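Local coordinates for protein epidermin decarboxylase (Staphylococcus epidermidis, PDB 1G63) that catalyses the FMN-dependent oxidative decarboxylation of the C-terminal cysteine residue of the epidermin precursor peptide, forming a carbon-carbon double bond, at residues L5-T10 with V32-S37; E75-L80 with Q108-F113; I112-N117 with Y141-N146; M116-W121 with N158-P163. All coordinates share one frame; numbering follows the deposited sequence.

Interaction 1: L5-T10 with V32-S37; sequences LLICAT and VNILFS. With FMN (flavin mononucleotide), chain N.
Ile7 O takes a backbone hydrogen bond from Leu35 N at 2.9 Å and also receives a CA-H...O contact from Ile34 CA. The same pattern repeats along both strands: Asn33 N donates to Leu5 O, Ile7 N to Asn33 O, Ala9 N to Leu35 O and Ser37 N to Ala9 O, in parallel register with Ile7 opposite Ile34. Leu5, Ile7, Ala9, Val32, Ile34 and Phe36 share one face. There Val32 CG2 touches both Leu5 CD2 and Ile7 CD1, each at 4.1 Å, the three side chains pointing the same way. Ile34 CG1 stands anti to the backbone N (chi1 -167°), which brings it over Ile7 O at 3.4 Å, and its CD1 reaches Ile7 CG2. Ala9 CB approaches CD2 of the Phe36 ring obliquely at 3.6 Å. On the other face Leu6 CD1 bends over Asn33 O and also meets Leu35 CB, while Leu35 packs on helix 98-105. Asn33 OD1 is hydrogen-bonded to His74 NE2. Where the strands end, Ser37 OG donates a hydrogen bond to FMN O2P at 2.9 Å, and Thr10 CB lies 3.3 Å from that same phosphate oxygen; Thr10 OG1 is hydrogen-bonded to Pro81 O. Strand 5-9, helix 18-25 and strand 32-36 form a beta-alpha-beta unit of the Rossmann-like fold, with the FMN phosphate at the C-terminal ends of its strands.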
# COMPACT_ATOMS: atom_id res chain seq x y z
N LEU B 5 21.89 33.25 -1.28
CA LEU B 5 20.65 33.56 -1.98
C LEU B 5 19.72 32.34 -2.04
O LEU B 5 20.16 31.23 -2.36
CB LEU B 5 20.96 34.06 -3.39
CG LEU B 5 19.78 34.40 -4.31
CD1 LEU B 5 20.20 35.48 -5.29
CD2 LEU B 5 19.29 33.17 -5.05
N LEU B 6 18.45 32.56 -1.74
CA LEU B 6 17.46 31.49 -1.76
C LEU B 6 16.46 31.68 -2.89
O LEU B 6 15.92 32.78 -3.08
CB LEU B 6 16.70 31.42 -0.44
CG LEU B 6 15.47 30.50 -0.39
CD1 LEU B 6 15.86 29.08 -0.74
CD2 LEU B 6 14.83 30.56 0.98
N ILE B 7 16.22 30.63 -3.66
CA ILE B 7 15.25 30.69 -4.75
C ILE B 7 14.00 29.94 -4.30
O ILE B 7 14.08 28.78 -3.89
CB ILE B 7 15.75 30.01 -6.04
CG1 ILE B 7 16.90 30.80 -6.65
CG2 ILE B 7 14.59 29.88 -7.04
CD1 ILE B 7 17.48 30.14 -7.90
N CYS B 8 12.86 30.61 -4.37
CA CYS B 8 11.59 29.99 -4.03
C CYS B 8 10.89 29.80 -5.37
O CYS B 8 10.41 30.76 -5.96
CB CYS B 8 10.77 30.90 -3.10
SG CYS B 8 11.42 30.98 -1.40
N ALA B 9 10.87 28.56 -5.86
CA ALA B 9 10.25 28.24 -7.14
C ALA B 9 8.81 27.74 -7.00
O ALA B 9 8.50 26.91 -6.15
CB ALA B 9 11.09 27.20 -7.87
N THR B 10 7.94 28.26 -7.86
CA THR B 10 6.53 27.90 -7.84
C THR B 10 6.11 27.19 -9.13
O THR B 10 6.87 27.14 -10.11
CB THR B 10 5.64 29.15 -7.61
OG1 THR B 10 5.74 30.04 -8.73
CG2 THR B 10 6.09 29.87 -6.35
N VAL B 32 23.61 29.39 -3.32
CA VAL B 32 22.33 29.55 -3.98
C VAL B 32 21.57 28.26 -3.66
O VAL B 32 21.88 27.19 -4.17
CB VAL B 32 22.47 29.75 -5.50
CG1 VAL B 32 23.43 28.75 -6.05
CG2 VAL B 32 21.11 29.62 -6.17
N ASN B 33 20.60 28.39 -2.76
CA ASN B 33 19.80 27.26 -2.32
C ASN B 33 18.40 27.36 -2.92
O ASN B 33 18.02 28.41 -3.45
CB ASN B 33 19.74 27.26 -0.79
CG ASN B 33 21.13 27.24 -0.16
OD1 ASN B 33 21.41 27.99 0.76
ND2 ASN B 33 21.99 26.37 -0.66
N ILE B 34 17.63 26.29 -2.83
CA ILE B 34 16.31 26.32 -3.43
C ILE B 34 15.21 25.64 -2.59
O ILE B 34 15.46 24.72 -1.82
CB ILE B 34 16.38 25.71 -4.84
CG1 ILE B 34 15.09 26.00 -5.61
CG2 ILE B 34 16.69 24.23 -4.75
CD1 ILE B 34 15.26 25.94 -7.11
N LEU B 35 13.99 26.14 -2.75
CA LEU B 35 12.82 25.65 -2.03
C LEU B 35 11.66 25.67 -3.03
O LEU B 35 11.42 26.68 -3.68
CB LEU B 35 12.54 26.59 -0.85
CG LEU B 35 11.57 26.19 0.27
CD1 LEU B 35 11.46 27.34 1.27
CD2 LEU B 35 10.21 25.88 -0.31
N PHE B 36 10.93 24.56 -3.15
CA PHE B 36 9.82 24.48 -4.10
C PHE B 36 8.44 24.46 -3.46
O PHE B 36 8.27 24.10 -2.30
CB PHE B 36 9.93 23.23 -4.98
CG PHE B 36 11.12 23.22 -5.91
CD1 PHE B 36 12.36 22.75 -5.47
CD2 PHE B 36 11.00 23.68 -7.22
CE1 PHE B 36 13.47 22.73 -6.34
CE2 PHE B 36 12.09 23.66 -8.09
CZ PHE B 36 13.33 23.18 -7.65
N SER B 37 7.44 24.86 -4.24
CA SER B 37 6.06 24.83 -3.78
C SER B 37 5.59 23.40 -4.07
O SER B 37 6.06 22.76 -5.01
CB SER B 37 5.21 25.83 -4.56
OG SER B 37 4.96 25.39 -5.88
N1 FMN N . 0.52 29.55 -13.08
C2 FMN N . 1.26 30.70 -13.18
O2 FMN N . 1.14 31.63 -12.44
N3 FMN N . 2.24 30.81 -14.22
C4 FMN N . 2.50 29.86 -15.15
O4 FMN N . 3.34 30.06 -16.04
C4A FMN N . 1.68 28.64 -15.07
N5 FMN N . 1.89 27.62 -15.90
C5A FMN N . 1.24 26.44 -15.69
C6 FMN N . 1.54 25.28 -16.54
C7 FMN N . 0.84 24.12 -16.48
C7M FMN N . 1.19 22.92 -17.38
C8 FMN N . -0.11 23.91 -15.36
C8M FMN N . -0.81 22.59 -15.16
C9 FMN N . -0.42 25.00 -14.57
C9A FMN N . 0.20 26.26 -14.68
N10 FMN N . -0.07 27.40 -13.88
C10 FMN N . 0.70 28.56 -13.95
C1' FMN N . -1.08 27.31 -12.81
C2' FMN N . -0.38 26.98 -11.47
O2' FMN N . 0.39 25.77 -11.48
C3' FMN N . -1.42 26.87 -10.35
O3' FMN N . -2.08 28.17 -10.19
C4' FMN N . -0.89 26.42 -9.00
O4' FMN N . -1.97 26.18 -8.07
C5' FMN N . 0.12 27.37 -8.36
O5' FMN N . 0.65 26.80 -7.15
P FMN N . 1.94 27.37 -6.42
O1P FMN N . 1.69 28.82 -6.13
O2P FMN N . 3.11 27.13 -7.30
O3P FMN N . 2.05 26.51 -5.11

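Interaction 2: E75-L80 with Q108-F113; sequences EYILVL and QKLFIF
Phe111 lies across from Leu78, and its side chain runs out beside the neighbouring strand. CB is 3.9 Å from Ile77 O, which lies at the ring edge, in its plane, beside CD1, and CE1 comes to 4.2 Å from Tyr76 CD2. The two aromatic side chains lie side by side and point the same way, with Phe111 CE1 near the plane of the Tyr76 ring at its edge; helix 165-172 packs on both rings. Ile77 O also accepts the backbone N-H of Phe111 at 2.8 Å. Three further bonds join the backbones: Ile77 N to Lys109 O, Val79 N to Phe111 O and Phe113 N to Val79 O. These pairs connect strands 76-82 and 110-114, neighbours in the parallel sheet of the Rossmann-like fold, whose short segments run 23° apart. Further on, Phe113 CE1 meets Leu78 CG at 3.9 Å, close to the ring plane, while Leu80 CD1 comes obliquely to Phe113 CB at 3.7 Å. On the opposite face Ile77 CG2 packs against Leu110 CD1 at 3.6 Å, and helix 84-91 covers Leu110 and Ile112. Lys109 has its CB and CD beside Glu75 O; chi2, chi3 and chi4 are all near 180° and carry NZ out to hydrogen bonds with Val71 O and His74 O.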
# COMPACT_ATOMS: atom_id res chain seq x y z
N GLU B 75 20.56 36.42 2.46
CA GLU B 75 20.53 37.86 2.31
C GLU B 75 19.51 38.24 1.24
O GLU B 75 18.94 39.33 1.28
CB GLU B 75 21.92 38.37 1.92
CG GLU B 75 22.92 38.38 3.08
CD GLU B 75 24.31 38.87 2.67
OE1 GLU B 75 24.42 39.98 2.10
OE2 GLU B 75 25.30 38.14 2.92
N TYR B 76 19.28 37.34 0.30
CA TYR B 76 18.31 37.58 -0.76
C TYR B 76 17.39 36.38 -0.93
O TYR B 76 17.83 35.23 -0.89
CB TYR B 76 19.03 37.84 -2.09
CG TYR B 76 20.22 38.75 -1.99
CD1 TYR B 76 21.45 38.27 -1.55
CD2 TYR B 76 20.12 40.10 -2.33
CE1 TYR B 76 22.56 39.11 -1.45
CE2 TYR B 76 21.22 40.95 -2.24
CZ TYR B 76 22.44 40.44 -1.80
OH TYR B 76 23.54 41.27 -1.70
N ILE B 77 16.11 36.66 -1.11
CA ILE B 77 15.11 35.62 -1.32
C ILE B 77 14.34 35.97 -2.58
O ILE B 77 13.65 36.99 -2.63
CB ILE B 77 14.15 35.52 -0.13
CG1 ILE B 77 14.93 35.18 1.14
CG2 ILE B 77 13.09 34.45 -0.40
CD1 ILE B 77 14.09 35.12 2.40
N LEU B 78 14.48 35.13 -3.60
CA LEU B 78 13.80 35.35 -4.86
C LEU B 78 12.69 34.33 -5.06
O LEU B 78 12.85 33.15 -4.74
CB LEU B 78 14.78 35.20 -6.04
CG LEU B 78 15.90 36.21 -6.31
CD1 LEU B 78 16.76 36.42 -5.07
CD2 LEU B 78 16.72 35.69 -7.47
N VAL B 79 11.56 34.77 -5.58
CA VAL B 79 10.49 33.85 -5.88
C VAL B 79 10.56 33.86 -7.41
O VAL B 79 10.10 34.78 -8.08
CB VAL B 79 9.14 34.33 -5.33
CG1 VAL B 79 8.88 35.73 -5.75
CG2 VAL B 79 8.02 33.40 -5.80
N LEU B 80 11.19 32.81 -7.94
CA LEU B 80 11.43 32.68 -9.36
C LEU B 80 11.31 31.22 -9.82
O LEU B 80 12.05 30.37 -9.36
CB LEU B 80 12.85 33.20 -9.65
CG LEU B 80 13.52 33.04 -11.01
CD1 LEU B 80 12.87 33.94 -12.03
CD2 LEU B 80 15.00 33.38 -10.87
N GLN B 108 11.15 41.45 3.89
CA GLN B 108 12.15 42.50 3.72
C GLN B 108 13.29 42.16 2.76
O GLN B 108 13.95 43.06 2.25
CB GLN B 108 12.70 42.90 5.09
CG GLN B 108 11.65 43.55 5.98
CD GLN B 108 12.08 43.70 7.43
OE1 GLN B 108 12.27 42.71 8.15
NE2 GLN B 108 12.23 44.94 7.87
N LYS B 109 13.51 40.87 2.50
CA LYS B 109 14.58 40.43 1.59
C LYS B 109 13.98 39.79 0.34
O LYS B 109 14.67 39.11 -0.42
CB LYS B 109 15.46 39.36 2.25
CG LYS B 109 15.89 39.63 3.67
CD LYS B 109 16.64 38.42 4.22
CE LYS B 109 17.05 38.64 5.65
NZ LYS B 109 17.76 37.47 6.20
N LEU B 110 12.69 40.01 0.13
CA LEU B 110 11.97 39.41 -0.98
C LEU B 110 12.00 40.10 -2.35
O LEU B 110 11.78 41.30 -2.46
CB LEU B 110 10.52 39.19 -0.55
CG LEU B 110 9.69 38.08 -1.20
CD1 LEU B 110 10.39 36.74 -1.02
CD2 LEU B 110 8.32 38.07 -0.57
N PHE B 111 12.26 39.31 -3.38
CA PHE B 111 12.27 39.79 -4.77
C PHE B 111 11.39 38.86 -5.61
O PHE B 111 11.69 37.67 -5.77
CB PHE B 111 13.70 39.80 -5.33
CG PHE B 111 14.65 40.70 -4.58
CD1 PHE B 111 15.21 40.29 -3.38
CD2 PHE B 111 14.97 41.96 -5.09
CE1 PHE B 111 16.08 41.12 -2.68
CE2 PHE B 111 15.84 42.80 -4.40
CZ PHE B 111 16.40 42.38 -3.19
N ILE B 112 10.32 39.40 -6.16
CA ILE B 112 9.38 38.62 -6.96
C ILE B 112 9.49 38.77 -8.48
O ILE B 112 9.46 39.89 -9.00
CB ILE B 112 7.94 38.94 -6.53
CG1 ILE B 112 7.76 38.62 -5.04
CG2 ILE B 112 6.95 38.17 -7.39
CD1 ILE B 112 6.41 38.98 -4.49
N PHE B 113 9.61 37.65 -9.18
CA PHE B 113 9.69 37.66 -10.65
C PHE B 113 8.47 36.95 -11.24
O PHE B 113 8.48 35.74 -11.48
CB PHE B 113 10.96 36.98 -11.14
CG PHE B 113 12.22 37.68 -10.73
CD1 PHE B 113 12.81 37.42 -9.50
CD2 PHE B 113 12.79 38.63 -11.57
CE1 PHE B 113 13.97 38.09 -9.11
CE2 PHE B 113 13.95 39.31 -11.18
CZ PHE B 113 14.54 39.04 -9.95

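Interaction 3: I112-N117 with Y141-N146; sequences IFPNMN and YSPDMN. With FMN (flavin mononucleotide), chain N.
One backbone hydrogen bond joins the segments, Tyr141 N donating to Ile112 O at 2.9 Å. It lies at the edge of the parallel sheet of the Rossmann-like fold, where the chain emerging from strand 139-140 leaves strand 110-114 and enters the antiparallel hairpin of strands 144-149 and 156-161. Tyr141 CG is anti to the backbone N (chi1 175°), and this places the start of its ring against Phe113. The two rings meet obliquely, their centroids 5.3 Å apart and their planes at 40°; Phe113 CD2 and CE2 approach Tyr141 CG, while Tyr141 CB also packs on CD2. The Tyr141 ring has a second aromatic neighbour, Phe171 of helix 165-172, set edge-to-face. Its hydroxyl, Tyr141 OH, lies near the carboxylate of Asp144 in weak contact. Next along strand 110-114, Pro114 extends the contact with its ring. Pro114 CD sits 3.4 Å from Tyr141 O, and Pro114 CB touches Pro143 CG at 3.7 Å, the two proline side chains crossing at about a right angle. Beyond Pro114 the segment enters the flavin pocket. Asn115 O accepts the N-H of FMN N3 at 2.8 Å in a nearly straight bond (168°), and Met116 CA lies 3.4 Å from the same flavin nitrogen.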
# COMPACT_ATOMS: atom_id res chain seq x y z
N ILE B 112 10.32 39.40 -6.16
CA ILE B 112 9.38 38.62 -6.96
C ILE B 112 9.49 38.77 -8.48
O ILE B 112 9.46 39.89 -9.00
CB ILE B 112 7.94 38.94 -6.53
CG1 ILE B 112 7.76 38.62 -5.04
CG2 ILE B 112 6.95 38.17 -7.39
CD1 ILE B 112 6.41 38.98 -4.49
N PHE B 113 9.61 37.65 -9.18
CA PHE B 113 9.69 37.66 -10.65
C PHE B 113 8.47 36.95 -11.24
O PHE B 113 8.48 35.74 -11.48
CB PHE B 113 10.96 36.98 -11.14
CG PHE B 113 12.22 37.68 -10.73
CD1 PHE B 113 12.81 37.42 -9.50
CD2 PHE B 113 12.79 38.63 -11.57
CE1 PHE B 113 13.97 38.09 -9.11
CE2 PHE B 113 13.95 39.31 -11.18
CZ PHE B 113 14.54 39.04 -9.95
N PRO B 114 7.39 37.69 -11.48
CA PRO B 114 6.16 37.12 -12.03
C PRO B 114 6.33 36.41 -13.37
O PRO B 114 7.09 36.85 -14.23
CB PRO B 114 5.24 38.34 -12.18
CG PRO B 114 5.73 39.27 -11.12
CD PRO B 114 7.23 39.13 -11.22
N ASN B 115 5.64 35.28 -13.52
CA ASN B 115 5.65 34.53 -14.76
C ASN B 115 4.31 33.81 -14.92
O ASN B 115 3.94 32.98 -14.10
CB ASN B 115 6.77 33.50 -14.81
CG ASN B 115 6.84 32.80 -16.16
OD1 ASN B 115 6.49 31.63 -16.29
ND2 ASN B 115 7.29 33.53 -17.19
N MET B 116 3.60 34.16 -15.99
CA MET B 116 2.30 33.59 -16.26
C MET B 116 1.86 34.05 -17.64
O MET B 116 2.48 34.94 -18.22
CB MET B 116 1.29 34.09 -15.22
CG MET B 116 1.15 35.62 -15.23
SD MET B 116 0.21 36.30 -13.86
CE MET B 116 1.49 36.37 -12.57
N ASN B 117 0.80 33.45 -18.15
CA ASN B 117 0.28 33.84 -19.44
C ASN B 117 -0.23 35.26 -19.32
O ASN B 117 -0.69 35.68 -18.26
CB ASN B 117 -0.86 32.91 -19.86
CG ASN B 117 -1.41 33.24 -21.22
OD1 ASN B 117 -2.22 34.16 -21.37
ND2 ASN B 117 -0.96 32.51 -22.22
N TYR B 141 9.38 42.70 -9.77
CA TYR B 141 9.91 43.04 -11.08
C TYR B 141 8.83 43.12 -12.17
O TYR B 141 7.85 42.39 -12.15
CB TYR B 141 10.98 41.99 -11.41
CG TYR B 141 11.60 42.05 -12.77
CD1 TYR B 141 11.00 41.41 -13.86
CD2 TYR B 141 12.82 42.69 -12.97
CE1 TYR B 141 11.61 41.41 -15.11
CE2 TYR B 141 13.44 42.69 -14.21
CZ TYR B 141 12.83 42.05 -15.28
OH TYR B 141 13.44 42.06 -16.52
N SER B 142 8.99 44.05 -13.11
CA SER B 142 8.01 44.16 -14.20
C SER B 142 8.36 43.10 -15.23
O SER B 142 9.42 43.16 -15.86
CB SER B 142 8.07 45.54 -14.85
OG SER B 142 7.58 46.54 -13.97
N PRO B 143 7.47 42.11 -15.42
CA PRO B 143 7.64 41.01 -16.37
C PRO B 143 8.09 41.45 -17.75
O PRO B 143 7.59 42.44 -18.29
CB PRO B 143 6.25 40.38 -16.41
CG PRO B 143 5.72 40.63 -15.05
CD PRO B 143 6.15 42.05 -14.78
N ASP B 144 9.02 40.72 -18.34
CA ASP B 144 9.51 41.03 -19.68
C ASP B 144 8.43 40.57 -20.66
O ASP B 144 7.61 39.70 -20.33
CB ASP B 144 10.83 40.31 -19.95
CG ASP B 144 11.97 40.84 -19.09
OD1 ASP B 144 12.23 42.05 -19.16
OD2 ASP B 144 12.59 40.05 -18.36
N MET B 145 8.41 41.17 -21.84
CA MET B 145 7.41 40.84 -22.86
C MET B 145 7.91 41.06 -24.28
O MET B 145 8.42 42.14 -24.62
CB MET B 145 6.15 41.67 -22.63
CG MET B 145 5.62 41.64 -21.20
SD MET B 145 3.99 42.35 -21.06
CE MET B 145 4.38 44.08 -20.82
N ASN B 146 7.77 40.05 -25.13
CA ASN B 146 8.18 40.17 -26.52
C ASN B 146 7.04 39.70 -27.41
O ASN B 146 6.07 39.12 -26.92
CB ASN B 146 9.45 39.36 -26.79
CG ASN B 146 9.18 37.87 -27.00
OD1 ASN B 146 8.64 37.20 -26.12
ND2 ASN B 146 9.55 37.36 -28.17
N1 FMN N . 0.52 29.55 -13.08
C2 FMN N . 1.26 30.70 -13.18
O2 FMN N . 1.14 31.63 -12.44
N3 FMN N . 2.24 30.81 -14.22
C4 FMN N . 2.50 29.86 -15.15
O4 FMN N . 3.34 30.06 -16.04
C4A FMN N . 1.68 28.64 -15.07
N5 FMN N . 1.89 27.62 -15.90
C5A FMN N . 1.24 26.44 -15.69
C6 FMN N . 1.54 25.28 -16.54
C7 FMN N . 0.84 24.12 -16.48
C7M FMN N . 1.19 22.92 -17.38
C8 FMN N . -0.11 23.91 -15.36
C8M FMN N . -0.81 22.59 -15.16
C9 FMN N . -0.42 25.00 -14.57
C9A FMN N . 0.20 26.26 -14.68
N10 FMN N . -0.07 27.40 -13.88
C10 FMN N . 0.70 28.56 -13.95
C1' FMN N . -1.08 27.31 -12.81
C2' FMN N . -0.38 26.98 -11.47
O2' FMN N . 0.39 25.77 -11.48
C3' FMN N . -1.42 26.87 -10.35
O3' FMN N . -2.08 28.17 -10.19
C4' FMN N . -0.89 26.42 -9.00
O4' FMN N . -1.97 26.18 -8.07
C5' FMN N . 0.12 27.37 -8.36
O5' FMN N . 0.65 26.80 -7.15
P FMN N . 1.94 27.37 -6.42
O1P FMN N . 1.69 28.82 -6.13
O2P FMN N . 3.11 27.13 -7.30
O3P FMN N . 2.05 26.51 -5.11

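Interaction 4: M116-W121 with N158-P163; sequences MNIRMW and NNITMP. With FMN (flavin mononucleotide), chain N.
The start of the short helix 118-121, beside the flavin pocket, meets the last strand of the beta hairpin 144-149/156-161. Ile118 and Ile160 carry the apolar part, their side chains running antiparallel alongside each other with Ile118 CD1 4.0 Å from Ile160 CG2. Ile118 CG1 is anti to the backbone N (chi1 -172°), which sends this branch, with CD1 at its end, to the Ile160 side. The other branch, CG2, approaches Asn158 O at 3.8 Å and lies near Asn159 ND2. The placement of the Ile160 CG1 branch against the backbone of Met116 is doubtful. A water molecule bridges the two segments on their polar side, accepting from Ile118 N and Asn159 ND2, both at 2.9 Å, and from Ile160 N at a longer 3.3 Å. It therefore takes up an N-H at the first turn of the helix. Another N-H of that turn is met by the N-cap residue Asn117, whose OD1 accepts from Arg119 N at 2.9 Å and 167°, the donor tilted somewhat from the carbonyl plane of the side chain. Met116 CB packs against FMN N3 and O2, and Met120 CE is 3.9 Å from FMN O2. Met116 SD lies in the plane of the Trp121 ring at its edge. Around the contact, helix 84-91 touches Met116 and Met120, helix 124-134 covers Met116 and Trp121, and Asn117, Arg119 and Met120 pack against a second subunit.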
# COMPACT_ATOMS: atom_id res chain seq x y z
N MET B 116 3.60 34.16 -15.99
CA MET B 116 2.30 33.59 -16.26
C MET B 116 1.86 34.05 -17.64
O MET B 116 2.48 34.94 -18.22
CB MET B 116 1.29 34.09 -15.22
CG MET B 116 1.15 35.62 -15.23
SD MET B 116 0.21 36.30 -13.86
CE MET B 116 1.49 36.37 -12.57
N ASN B 117 0.80 33.45 -18.15
CA ASN B 117 0.28 33.84 -19.44
C ASN B 117 -0.23 35.26 -19.32
O ASN B 117 -0.69 35.68 -18.26
CB ASN B 117 -0.86 32.91 -19.86
CG ASN B 117 -1.41 33.24 -21.22
OD1 ASN B 117 -2.22 34.16 -21.37
ND2 ASN B 117 -0.96 32.51 -22.22
N ILE B 118 -0.14 36.02 -20.41
CA ILE B 118 -0.57 37.41 -20.44
C ILE B 118 -2.00 37.65 -19.93
O ILE B 118 -2.26 38.66 -19.28
CB ILE B 118 -0.42 38.00 -21.86
CG1 ILE B 118 -0.70 39.51 -21.84
CG2 ILE B 118 -1.36 37.30 -22.82
CD1 ILE B 118 0.27 40.29 -20.96
N ARG B 119 -2.92 36.73 -20.22
CA ARG B 119 -4.30 36.91 -19.77
C ARG B 119 -4.44 36.85 -18.25
O ARG B 119 -5.26 37.56 -17.68
CB ARG B 119 -5.22 35.86 -20.40
CG ARG B 119 -6.64 35.89 -19.82
CD ARG B 119 -7.65 35.21 -20.73
NE ARG B 119 -7.84 35.94 -21.97
CZ ARG B 119 -8.37 35.45 -23.08
NH1 ARG B 119 -8.49 36.25 -24.13
NH2 ARG B 119 -8.77 34.18 -23.16
N MET B 120 -3.63 36.02 -17.60
CA MET B 120 -3.67 35.91 -16.14
C MET B 120 -3.12 37.20 -15.54
O MET B 120 -3.59 37.67 -14.49
CB MET B 120 -2.81 34.74 -15.66
CG MET B 120 -3.30 33.36 -16.09
SD MET B 120 -2.16 32.07 -15.56
CE MET B 120 -2.50 32.05 -13.77
N TRP B 121 -2.14 37.77 -16.22
CA TRP B 121 -1.49 39.00 -15.79
C TRP B 121 -2.47 40.17 -15.72
O TRP B 121 -2.27 41.09 -14.93
CB TRP B 121 -0.35 39.33 -16.74
CG TRP B 121 0.43 40.55 -16.37
CD1 TRP B 121 0.52 41.71 -17.09
CD2 TRP B 121 1.24 40.74 -15.21
NE1 TRP B 121 1.34 42.60 -16.45
CE2 TRP B 121 1.79 42.03 -15.29
CE3 TRP B 121 1.55 39.94 -14.10
CZ2 TRP B 121 2.64 42.55 -14.30
CZ3 TRP B 121 2.39 40.45 -13.12
CH2 TRP B 121 2.93 41.75 -13.23
N ASN B 158 1.35 39.46 -27.82
CA ASN B 158 2.25 39.97 -26.80
C ASN B 158 2.28 38.85 -25.76
O ASN B 158 1.24 38.27 -25.43
CB ASN B 158 1.70 41.24 -26.17
CG ASN B 158 2.71 41.95 -25.29
OD1 ASN B 158 2.35 42.73 -24.41
ND2 ASN B 158 3.99 41.70 -25.54
N ASN B 159 3.46 38.53 -25.24
CA ASN B 159 3.61 37.47 -24.26
C ASN B 159 4.69 37.82 -23.22
O ASN B 159 5.70 38.42 -23.58
CB ASN B 159 4.00 36.17 -24.97
CG ASN B 159 2.81 35.48 -25.63
OD1 ASN B 159 2.91 34.98 -26.76
ND2 ASN B 159 1.68 35.44 -24.93
N ILE B 160 4.46 37.47 -21.96
CA ILE B 160 5.47 37.76 -20.94
C ILE B 160 6.54 36.67 -21.07
O ILE B 160 6.25 35.54 -21.47
CB ILE B 160 4.87 37.80 -19.48
CG1 ILE B 160 4.89 36.42 -18.85
CG2 ILE B 160 3.45 38.37 -19.47
CD1 ILE B 160 6.07 36.20 -17.95
N THR B 161 7.79 37.02 -20.78
CA THR B 161 8.87 36.06 -20.88
C THR B 161 9.70 35.99 -19.61
O THR B 161 9.57 36.82 -18.72
CB THR B 161 9.82 36.42 -22.04
OG1 THR B 161 10.41 37.70 -21.81
CG2 THR B 161 9.07 36.45 -23.36
N MET B 162 10.57 34.99 -19.54
CA MET B 162 11.44 34.83 -18.38
C MET B 162 12.55 35.88 -18.38
O MET B 162 13.06 36.28 -19.43
CB MET B 162 12.03 33.41 -18.37
CG MET B 162 11.04 32.31 -17.94
SD MET B 162 10.73 32.19 -16.14
CE MET B 162 9.76 33.52 -15.92
N PRO B 163 12.94 36.35 -17.18
CA PRO B 163 13.99 37.36 -17.03
C PRO B 163 15.38 36.82 -17.39
O PRO B 163 15.73 35.70 -17.03
CB PRO B 163 13.93 37.72 -15.54
CG PRO B 163 12.61 37.18 -15.06
CD PRO B 163 12.43 35.93 -15.86
N1 FMN N . 0.52 29.55 -13.08
C2 FMN N . 1.26 30.70 -13.18
O2 FMN N . 1.14 31.63 -12.44
N3 FMN N . 2.24 30.81 -14.22
C4 FMN N . 2.50 29.86 -15.15
O4 FMN N . 3.34 30.06 -16.04
C4A FMN N . 1.68 28.64 -15.07
N5 FMN N . 1.89 27.62 -15.90
C5A FMN N . 1.24 26.44 -15.69
C6 FMN N . 1.54 25.28 -16.54
C7 FMN N . 0.84 24.12 -16.48
C7M FMN N . 1.19 22.92 -17.38
C8 FMN N . -0.11 23.91 -15.36
C8M FMN N . -0.81 22.59 -15.16
C9 FMN N . -0.42 25.00 -14.57
C9A FMN N . 0.20 26.26 -14.68
N10 FMN N . -0.07 27.40 -13.88
C10 FMN N . 0.70 28.56 -13.95
C1' FMN N . -1.08 27.31 -12.81
C2' FMN N . -0.38 26.98 -11.47
O2' FMN N . 0.39 25.77 -11.48
C3' FMN N . -1.42 26.87 -10.35
O3' FMN N . -2.08 28.17 -10.19
C4' FMN N . -0.89 26.42 -9.00
O4' FMN N . -1.97 26.18 -8.07
C5' FMN N . 0.12 27.37 -8.36
O5' FMN N . 0.65 26.80 -7.15
P FMN N . 1.94 27.37 -6.42
O1P FMN N . 1.69 28.82 -6.13
O2P FMN N . 3.11 27.13 -7.30
O3P FMN N . 2.05 26.51 -5.11
O HOH W 1 2.10 35.18 -22.09

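How the interactions relate
Interactions 1 and 2 lie side by side in the parallel sheet, their centres about 9 Å apart, because strands 5-9 and 76-82 are neighbours: Leu6 O and Leu78 N are 2.8 Å apart, a probable hydrogen bond. Interaction 2 passes into interaction 3 through the shared Ile112 and Phe113. Interactions 3 and 4, with centres about 6 Å apart, share Met116 and Asn117 and use the two strands of one hairpin. Interaction 1 reaches the phosphate of FMN, whereas 3 and 4, centred about 17 and 21 Å from it, reach the isoalloxazine ring. The side chain of active-site His67 of the same chain, which lines another FMN site, is about 7 Å from that of Leu35; His67 of the second subunit packs on Met120.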